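Local coordinates for protein chintase (Rhizomucor miehei, PDB 5YUQ) that probably hydrolyses the beta-1,4 links of chitin as a family 18 glycoside hydrolase with an active-site tunnel, at residues Y281-E293 against S351-N363. Numbering follows the deposited sequence.
Sequences YSGQYIWRTIAQE and SLEMDDDENTLLN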
loop_
_atom_site.group_PDB
_atom_site.type_symbol
_atom_site.label_atom_id
_atom_site.label_comp_id
_atom_site.label_asym_id
_atom_site.label_seq_id
_atom_site.Cartn_x
_atom_site.Cartn_y
_atom_site.Cartn_z
ATOM N N TYR A 281 11.250 -9.460 -11.100
ATOM C CA TYR A 281 11.242 -9.547 -9.648
ATOM C C TYR A 281 10.847 -8.196 -9.062
ATOM O O TYR A 281 10.979 -7.170 -9.724
ATOM C CB TYR A 281 12.619 -9.948 -9.123
ATOM C CG TYR A 281 13.037 -11.349 -9.487
ATOM C CD1 TYR A 281 12.369 -12.447 -8.968
ATOM C CD2 TYR A 281 14.118 -11.574 -10.328
ATOM C CE1 TYR A 281 12.756 -13.730 -9.285
ATOM C CE2 TYR A 281 14.516 -12.862 -10.650
ATOM C CZ TYR A 281 13.825 -13.931 -10.126
ATOM O OH TYR A 281 14.204 -15.217 -10.434
ATOM N N SER A 282 10.375 -8.204 -7.817
ATOM C CA SER A 282 9.998 -6.969 -7.138
ATOM C C SER A 282 11.055 -6.552 -6.131
ATOM O O SER A 282 11.117 -5.386 -5.738
ATOM C CB SER A 282 8.668 -7.139 -6.417
ATOM O OG SER A 282 8.784 -8.079 -5.366
ATOM N N GLY A 283 11.877 -7.509 -5.709
ATOM C CA GLY A 283 12.901 -7.250 -4.710
ATOM C C GLY A 283 12.371 -7.363 -3.300
ATOM O O GLY A 283 13.089 -7.085 -2.343
ATOM N N GLN A 284 11.120 -7.792 -3.182
ATOM C CA GLN A 284 10.448 -7.898 -1.890
ATOM C C GLN A 284 11.176 -8.857 -0.955
ATOM O O GLN A 284 11.620 -9.934 -1.353
ATOM C CB GLN A 284 8.999 -8.336 -2.091
ATOM C CG GLN A 284 8.217 -8.540 -0.801
ATOM C CD GLN A 284 6.780 -8.946 -1.060
ATOM O OE1 GLN A 284 5.897 -8.096 -1.190
ATOM N NE2 GLN A 284 6.539 -10.257 -1.141
ATOM N N TYR A 285 11.294 -8.444 0.299
ATOM C CA TYR A 285 11.967 -9.218 1.319
ATOM C C TYR A 285 11.083 -9.085 2.552
ATOM O O TYR A 285 11.073 -8.038 3.194
ATOM C CB TYR A 285 13.333 -8.582 1.565
ATOM C CG TYR A 285 14.459 -9.553 1.816
ATOM C CD1 TYR A 285 14.644 -10.099 3.069
ATOM C CD2 TYR A 285 15.352 -9.887 0.809
ATOM C CE1 TYR A 285 15.664 -10.966 3.321
ATOM C CE2 TYR A 285 16.395 -10.772 1.055
ATOM C CZ TYR A 285 16.535 -11.302 2.315
ATOM O OH TYR A 285 17.558 -12.180 2.590
ATOM N N ILE A 286 10.311 -10.118 2.881
ATOM C CA ILE A 286 9.318 -9.948 3.949
ATOM C C ILE A 286 9.940 -10.041 5.335
ATOM O O ILE A 286 11.010 -10.621 5.515
ATOM C CB ILE A 286 8.127 -10.920 3.836
ATOM C CG1 ILE A 286 8.580 -12.366 4.049
ATOM C CG2 ILE A 286 7.426 -10.754 2.494
ATOM C CD1 ILE A 286 7.423 -13.304 4.347
ATOM N N TRP A 287 9.271 -9.457 6.318
ATOM C CA TRP A 287 9.820 -9.407 7.661
ATOM C C TRP A 287 10.177 -10.787 8.195
ATOM O O TRP A 287 11.207 -10.943 8.858
ATOM C CB TRP A 287 8.867 -8.716 8.630
ATOM C CG TRP A 287 9.384 -8.797 10.028
ATOM C CD1 TRP A 287 8.955 -9.636 11.017
ATOM C CD2 TRP A 287 10.453 -8.025 10.590
ATOM N NE1 TRP A 287 9.695 -9.431 12.160
ATOM C CE2 TRP A 287 10.619 -8.445 11.924
ATOM C CE3 TRP A 287 11.284 -7.016 10.093
ATOM C CZ2 TRP A 287 11.574 -7.884 12.770
ATOM C CZ3 TRP A 287 12.234 -6.462 10.931
ATOM C CH2 TRP A 287 12.374 -6.899 12.255
ATOM N N ARG A 288 9.351 -11.787 7.918
ATOM C CA ARG A 288 9.615 -13.140 8.439
ATOM C C ARG A 288 11.047 -13.559 8.051
ATOM O O ARG A 288 11.711 -14.145 8.861
ATOM C CB ARG A 288 8.657 -14.196 7.963
ATOM C CG ARG A 288 7.242 -14.022 8.461
ATOM C CD ARG A 288 6.221 -14.995 7.911
ATOM N NE ARG A 288 6.403 -16.342 8.455
ATOM C CZ ARG A 288 5.971 -16.723 9.641
ATOM N NH1 ARG A 288 5.287 -15.921 10.446
ATOM N NH2 ARG A 288 6.194 -17.945 10.019
ATOM N N THR A 289 11.439 -13.279 6.806
ATOM C CA THR A 289 12.771 -13.628 6.321
ATOM C C THR A 289 13.850 -12.806 7.013
ATOM O O THR A 289 14.886 -13.338 7.414
ATOM C CB THR A 289 12.881 -13.406 4.812
ATOM O OG1 THR A 289 11.788 -14.062 4.153
ATOM C CG2 THR A 289 14.202 -13.959 4.291
ATOM N N ILE A 290 13.610 -11.505 7.140
ATOM C CA ILE A 290 14.543 -10.616 7.823
ATOM C C ILE A 290 14.807 -11.113 9.248
ATOM O O ILE A 290 15.955 -11.164 9.701
ATOM C CB ILE A 290 13.996 -9.174 7.843
ATOM C CG1 ILE A 290 13.772 -8.690 6.403
ATOM C CG2 ILE A 290 14.947 -8.238 8.568
ATOM C CD1 ILE A 290 13.153 -7.290 6.294
ATOM N N ALA A 291 13.743 -11.520 9.932
ATOM C CA ALA A 291 13.853 -12.010 11.303
ATOM C C ALA A 291 14.566 -13.355 11.341
ATOM O O ALA A 291 15.504 -13.548 12.123
ATOM C CB ALA A 291 12.477 -12.116 11.931
ATOM N N GLN A 292 14.135 -14.279 10.485
ATOM C CA GLN A 292 14.701 -15.632 10.481
ATOM C C GLN A 292 16.186 -15.641 10.134
ATOM O O GLN A 292 16.939 -16.475 10.647
ATOM C CB GLN A 292 13.933 -16.535 9.505
ATOM C CG GLN A 292 12.538 -16.949 9.969
ATOM C CD GLN A 292 11.657 -17.444 8.826
ATOM O OE1 GLN A 292 12.050 -17.403 7.654
ATOM N NE2 GLN A 292 10.457 -17.909 9.164
ATOM N N GLU A 293 16.610 -14.715 9.275
ATOM C CA GLU A 293 18.001 -14.668 8.833
ATOM C C GLU A 293 18.895 -13.897 9.791
ATOM O O GLU A 293 20.116 -13.875 9.630
ATOM C CB GLU A 293 18.102 -14.070 7.427
ATOM C CG GLU A 293 17.523 -14.963 6.352
ATOM C CD GLU A 293 17.676 -14.376 4.970
ATOM O OE1 GLU A 293 18.037 -13.182 4.864
ATOM O OE2 GLU A 293 17.439 -15.110 3.987
ATOM N N SER A 351 1.738 -6.525 4.465
ATOM C CA SER A 351 0.446 -7.139 4.745
ATOM C C SER A 351 0.657 -8.145 5.885
ATOM O O SER A 351 1.795 -8.506 6.213
ATOM C CB SER A 351 -0.120 -7.821 3.495
ATOM O OG SER A 351 0.830 -8.729 2.953
ATOM N N LEU A 352 -0.441 -8.595 6.482
ATOM C CA LEU A 352 -0.403 -9.240 7.792
ATOM C C LEU A 352 0.400 -10.532 7.855
ATOM O O LEU A 352 1.033 -10.822 8.873
ATOM C CB LEU A 352 -1.837 -9.471 8.285
ATOM C CG LEU A 352 -1.979 -9.923 9.734
ATOM C CD1 LEU A 352 -1.290 -8.941 10.664
ATOM C CD2 LEU A 352 -3.451 -10.057 10.096
ATOM N N GLU A 353 0.394 -11.303 6.773
ATOM C CA GLU A 353 1.043 -12.610 6.808
ATOM C C GLU A 353 2.564 -12.482 6.839
ATOM O O GLU A 353 3.267 -13.460 7.073
ATOM C CB GLU A 353 0.573 -13.477 5.631
ATOM C CG GLU A 353 1.361 -13.302 4.337
ATOM C CD GLU A 353 1.121 -11.983 3.637
ATOM O OE1 GLU A 353 0.207 -11.214 4.025
ATOM O OE2 GLU A 353 1.851 -11.708 2.660
ATOM N N MET A 354 3.046 -11.281 6.635
ATOM C CA MET A 354 4.477 -11.021 6.584
ATOM C C MET A 354 5.161 -10.892 7.935
ATOM O O MET A 354 6.331 -10.952 8.013
ATOM C CB MET A 354 4.811 -9.756 5.747
ATOM C CG MET A 354 4.282 -9.804 4.356
ATOM S SD MET A 354 4.703 -8.150 3.617
ATOM C CE MET A 354 4.195 -8.432 1.895
ATOM N N ASP A 355 4.356 -10.704 8.970
ATOM C CA ASP A 355 4.889 -10.557 10.318
ATOM C C ASP A 355 5.410 -11.902 10.802
ATOM O O ASP A 355 5.034 -12.953 10.268
ATOM C CB ASP A 355 3.798 -10.053 11.266
ATOM C CG ASP A 355 4.360 -9.286 12.446
ATOM O OD1 ASP A 355 5.600 -9.235 12.627
ATOM O OD2 ASP A 355 3.553 -8.737 13.204
ATOM N N ASP A 356 6.285 -11.874 11.798
ATOM C CA ASP A 356 6.764 -13.125 12.388
ATOM C C ASP A 356 5.736 -13.713 13.356
ATOM O O ASP A 356 4.676 -13.128 13.598
ATOM C CB ASP A 356 8.142 -12.936 13.042
ATOM C CG ASP A 356 8.136 -11.914 14.166
ATOM O OD1 ASP A 356 7.105 -11.781 14.867
ATOM O OD2 ASP A 356 9.185 -11.262 14.372
ATOM N N ASP A 357 6.040 -14.884 13.902
ATOM C CA ASP A 357 5.092 -15.560 14.774
ATOM C C ASP A 357 4.928 -14.844 16.114
ATOM O O ASP A 357 3.974 -15.090 16.848
ATOM C CB ASP A 357 5.544 -17.005 14.993
ATOM C CG ASP A 357 5.379 -17.865 13.755
ATOM O OD1 ASP A 357 4.665 -17.450 12.819
ATOM O OD2 ASP A 357 5.951 -18.975 13.734
ATOM N N GLU A 358 5.865 -13.964 16.434
ATOM C CA GLU A 358 5.793 -13.193 17.670
ATOM C C GLU A 358 5.067 -11.865 17.494
ATOM O O GLU A 358 4.977 -11.082 18.439
ATOM C CB GLU A 358 7.199 -12.934 18.217
ATOM C CG GLU A 358 7.965 -14.199 18.614
ATOM C CD GLU A 358 8.449 -15.013 17.421
ATOM O OE1 GLU A 358 8.828 -14.417 16.388
ATOM O OE2 GLU A 358 8.445 -16.258 17.514
ATOM N N ASN A 359 4.551 -11.613 16.292
ATOM C CA ASN A 359 3.852 -10.361 15.996
ATOM C C ASN A 359 4.730 -9.146 16.261
ATOM O O ASN A 359 4.231 -8.114 16.704
ATOM C CB ASN A 359 2.549 -10.219 16.809
ATOM C CG ASN A 359 1.689 -11.473 16.783
ATOM O OD1 ASN A 359 1.091 -11.809 15.758
ATOM N ND2 ASN A 359 1.588 -12.148 17.928
ATOM N N THR A 360 6.028 -9.260 15.987
ATOM C CA THR A 360 6.959 -8.161 16.245
ATOM C C THR A 360 6.513 -6.840 15.612
ATOM O O THR A 360 6.452 -5.812 16.287
ATOM C CB THR A 360 8.374 -8.488 15.752
ATOM O OG1 THR A 360 8.859 -9.654 16.430
ATOM C CG2 THR A 360 9.317 -7.328 16.037
ATOM N N LEU A 361 6.205 -6.869 14.319
ATOM C CA LEU A 361 5.819 -5.642 13.625
ATOM C C LEU A 361 4.417 -5.176 13.989
ATOM O O LEU A 361 4.188 -3.982 14.133
ATOM C CB LEU A 361 5.959 -5.792 12.111
ATOM C CG LEU A 361 7.378 -6.119 11.640
ATOM C CD1 LEU A 361 7.434 -5.948 10.143
ATOM C CD2 LEU A 361 8.412 -5.235 12.327
ATOM N N LEU A 362 3.477 -6.101 14.152
ATOM C CA LEU A 362 2.120 -5.697 14.525
ATOM C C LEU A 362 2.096 -5.125 15.939
ATOM O O LEU A 362 1.403 -4.143 16.203
ATOM C CB LEU A 362 1.139 -6.863 14.382
ATOM C CG LEU A 362 -0.340 -6.597 14.690
ATOM C CD1 LEU A 362 -0.889 -5.446 13.852
ATOM C CD2 LEU A 362 -1.158 -7.860 14.468
ATOM N N ASN A 363 2.890 -5.711 16.830
ATOM C CA ASN A 363 3.045 -5.155 18.169
ATOM C C ASN A 363 3.589 -3.737 18.126
ATOM O O ASN A 363 3.203 -2.897 18.928
ATOM C CB ASN A 363 3.962 -6.039 19.018
ATOM C CG ASN A 363 3.291 -7.323 19.437
ATOM O OD1 ASN A 363 2.071 -7.453 19.333
ATOM N ND2 ASN A 363 4.071 -8.268 19.934
#
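The indole of Trp-287 lies flat under Leu-361, whose CG sits 3.7 Å from the centroid of the five-membered ring, almost on its normal. Ala-291 CB, one helical turn on, covers the opposite face nearer the rim. Chi1 of 174° swings the ring away from its own backbone N, beside the Asp-356 side chain, which runs the same way; NE1 donates to Asp-356 OD2 at 2.9 Å. This nearly straight bond lies in the indole plane, yet meets the carboxylate from above. Thr-360 OG1 holds the same oxygen on its syn side at 2.6 Å, and OD1 takes Thr-360 N.

Arg-288 bends at chi3 (72°), its aliphatic part along the carbonyls of 353-355. NH1 donates a hydrogen bond to Asp-355 O at 3.0 Å, on an in-plane lone pair. NH1 (2.9 Å) and NH2 also salt-bridge Asp-357 OD1, within the guanidinium plane but from one face of a carboxylate tilted 50°. Further in, Ile-286 CG2 rests on Met-354 CG at 3.8 Å. The contact joins helix 287-292, probably in the family 18 alpha+beta insertion, to the segment that follows the last TIM-barrel strand, 346-350, after the family's cis peptide before Ser-351.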